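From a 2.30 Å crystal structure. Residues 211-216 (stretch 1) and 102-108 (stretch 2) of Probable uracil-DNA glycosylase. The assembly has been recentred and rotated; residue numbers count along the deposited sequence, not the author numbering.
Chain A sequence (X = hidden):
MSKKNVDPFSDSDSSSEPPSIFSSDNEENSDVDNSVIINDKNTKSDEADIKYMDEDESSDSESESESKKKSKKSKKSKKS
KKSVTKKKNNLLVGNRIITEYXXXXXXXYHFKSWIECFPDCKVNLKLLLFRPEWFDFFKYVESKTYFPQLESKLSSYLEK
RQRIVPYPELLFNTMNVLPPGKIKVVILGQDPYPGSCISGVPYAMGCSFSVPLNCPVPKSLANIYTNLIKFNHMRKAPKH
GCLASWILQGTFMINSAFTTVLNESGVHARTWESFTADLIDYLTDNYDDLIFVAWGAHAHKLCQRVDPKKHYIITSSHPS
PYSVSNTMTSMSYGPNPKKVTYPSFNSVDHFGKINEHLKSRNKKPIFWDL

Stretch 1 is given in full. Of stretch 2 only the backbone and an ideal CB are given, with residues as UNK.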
# COMPACT_ATOMS: atom_id res chain seq x y z
N VAL A 211 6.21 -1.86 8.42
CA VAL A 211 6.95 -0.91 9.25
C VAL A 211 8.43 -1.28 9.24
O VAL A 211 8.79 -2.44 9.01
CB VAL A 211 6.43 -0.87 10.71
CG1 VAL A 211 5.01 -0.31 10.77
CG2 VAL A 211 6.51 -2.24 11.38
N PRO A 212 9.31 -0.31 9.53
CA PRO A 212 10.75 -0.60 9.58
C PRO A 212 11.08 -1.65 10.62
O PRO A 212 10.33 -1.87 11.58
CB PRO A 212 11.38 0.75 9.97
CG PRO A 212 10.39 1.76 9.49
CD PRO A 212 9.05 1.13 9.74
N LEU A 213 12.22 -2.30 10.41
CA LEU A 213 12.80 -3.18 11.42
C LEU A 213 13.01 -2.42 12.73
O LEU A 213 13.25 -1.21 12.73
CB LEU A 213 14.14 -3.74 10.93
CG LEU A 213 14.11 -4.59 9.66
CD1 LEU A 213 15.52 -4.76 9.13
CD2 LEU A 213 13.46 -5.93 9.93
N ASN A 214 12.93 -3.15 13.84
CA ASN A 214 13.11 -2.58 15.18
C ASN A 214 12.05 -1.52 15.51
O ASN A 214 12.32 -0.58 16.25
CB ASN A 214 14.52 -2.00 15.36
CG ASN A 214 15.59 -3.07 15.34
OD1 ASN A 214 15.45 -4.11 15.98
ND2 ASN A 214 16.66 -2.81 14.60
N CYS A 215 10.87 -1.66 14.92
CA CYS A 215 9.64 -0.98 15.32
C CYS A 215 8.67 -2.00 15.88
O CYS A 215 8.75 -3.19 15.57
CB CYS A 215 8.95 -0.26 14.14
SG CYS A 215 9.79 1.18 13.45
N PRO A 216 7.71 -1.58 16.71
CA PRO A 216 6.66 -2.51 17.12
C PRO A 216 5.86 -2.99 15.91
O PRO A 216 5.64 -2.25 14.96
CB PRO A 216 5.80 -1.68 18.08
CG PRO A 216 6.73 -0.60 18.58
CD PRO A 216 7.65 -0.30 17.43
N UNK A 102 13.74 -0.50 0.99
CA UNK A 102 12.62 -1.33 1.38
C UNK A 102 12.93 -2.07 2.68
O UNK A 102 12.03 -2.34 3.48
CB UNK A 102 12.28 -2.32 0.27
N UNK A 103 14.20 -2.38 2.93
CA UNK A 103 14.58 -3.08 4.16
C UNK A 103 15.18 -2.07 5.14
O UNK A 103 16.39 -1.92 5.26
CB UNK A 103 15.57 -4.21 3.87
N UNK A 104 14.29 -1.41 5.87
CA UNK A 104 14.63 -0.22 6.65
C UNK A 104 14.85 -0.59 8.12
O UNK A 104 14.07 -1.35 8.71
CB UNK A 104 13.53 0.84 6.53
N UNK A 105 15.89 -0.02 8.71
CA UNK A 105 16.19 -0.19 10.13
C UNK A 105 15.93 1.13 10.85
O UNK A 105 16.55 2.15 10.53
CB UNK A 105 17.63 -0.65 10.34
N UNK A 106 14.99 1.11 11.81
CA UNK A 106 14.68 2.33 12.55
C UNK A 106 15.90 2.87 13.31
O UNK A 106 16.03 4.08 13.48
CB UNK A 106 13.53 2.07 13.53
N UNK A 107 16.81 1.99 13.76
CA UNK A 107 18.03 2.44 14.43
C UNK A 107 19.06 3.03 13.47
O UNK A 107 20.05 3.59 13.94
CB UNK A 107 18.66 1.27 15.19
N UNK A 108 18.86 2.92 12.15
CA UNK A 108 19.82 3.43 11.18
C UNK A 108 19.07 4.10 10.03
O UNK A 108 19.13 3.72 8.86
CB UNK A 108 20.72 2.31 10.66

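Two backbone hydrogen bonds set the frame. The amide N of Leu213 donates to the O of position 104 at 2.7 Å, and the N of position 106 donates to the O of Leu213 at 3.0 Å. Together they make a single beta bridge between Leu213 and position 105, whose CA atoms lie 4.7 Å apart. The framework asks for the carbonyl of 104 and an amide hydrogen at 106, so almost any residue but proline at 106 could supply it.

Position 102 has no atom of stretch 1 within 5.5 Å of its ideal CB, so this contact sets no preference. The deposited residue is Ile102, which does not touch stretch 1.

At 103 the CA-to-CB bond points away from stretch 1, and the ideal CB is still 5.3 Å from CD1 of Leu213. A short side chain would leave that methyl untouched; a longer apolar one, such as leucine, methionine or isoleucine, might bend back to it. Leu103 does so: with chi1 t and chi2 p, its CD1 comes to 3.9 Å from CD1 of Leu213.

Position 104 directs its CB sideways, yet the ideal CB lies 4.1 Å from CB of Pro212. A proline ring offers carbon and no donor, so valine, isoleucine or leucine would suit, and the extended backbone (-99/137) is comfortable for a beta-branched residue. Ile104 is found, and its CG2 packs at 3.6 Å against CB of Pro212.

At 105 the CB again points away, but the ideal CB of 105 lies 4.9 Å from ND2 of Asn214, which offers a donor. A short side chain with an acceptor would suit: aspartate or asparagine. Asp105 is deposited. Its end returns toward stretch 1, and OD1 accepts from ND2 of Asn214 at 2.8 Å. The same OD1 accepts from the backbone N of position 107 at 3.0 Å, so one oxygen ties the partner loop to the local chain.

Position 106 points toward stretch 1, and its ideal CB already lies 3.4 Å from O of Leu213, 3.8 Å from SG of Cys215 and 4.0 Å from O of Asn214. These atoms belong to the type II turn from Pro212 to Cys215. A small side chain such as alanine or serine suits the near side; a larger one would have to turn away from it. Ala106 is deposited, its methyl touching SG of Cys215 at 3.8 Å and lying 4.3 Å from CB of Pro212.

At 107 the CB runs sideways, 4.6 Å from ND2 of Asn214. Small or polar residues would fit, an acceptor being the obvious partner. Asn107 brings its end closer, but its ND2 sits 3.2 Å from ND2 of Asn214; as modelled, two donors meet and no hydrogen bond forms.

Position 108 is out of reach. Asn108 instead binds back to its own stretch: its ND2 donates to OD2 of Asp105 at 3.0 Å, and its backbone N to O of Asp105 at 2.9 Å.

Stretch 2 (102-108) ILIDANN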
# COMPACT_ATOMS: atom_id res chain seq x y z
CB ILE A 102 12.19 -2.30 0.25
CG1 ILE A 102 10.81 -2.89 0.55
CG2 ILE A 102 13.20 -3.41 0.02
CD1 ILE A 102 9.69 -1.88 0.45
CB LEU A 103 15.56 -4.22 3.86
CG LEU A 103 15.85 -5.03 5.11
CD1 LEU A 103 14.61 -5.82 5.47
CD2 LEU A 103 17.05 -5.95 4.94
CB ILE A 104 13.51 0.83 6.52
CG1 ILE A 104 13.44 1.34 5.09
CG2 ILE A 104 13.70 1.99 7.49
CD1 ILE A 104 12.22 2.17 4.87
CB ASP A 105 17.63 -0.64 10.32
CG ASP A 105 18.03 -0.78 11.79
OD1 ASP A 105 17.15 -0.83 12.68
OD2 ASP A 105 19.24 -0.86 12.04
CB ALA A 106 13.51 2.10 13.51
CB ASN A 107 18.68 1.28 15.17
CG ASN A 107 17.79 0.71 16.27
OD1 ASN A 107 17.02 1.43 16.91
ND2 ASN A 107 17.89 -0.59 16.49
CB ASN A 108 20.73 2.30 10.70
CG ASN A 108 21.79 1.94 11.73
OD1 ASN A 108 22.87 2.53 11.73
ND2 ASN A 108 21.46 1.01 12.62
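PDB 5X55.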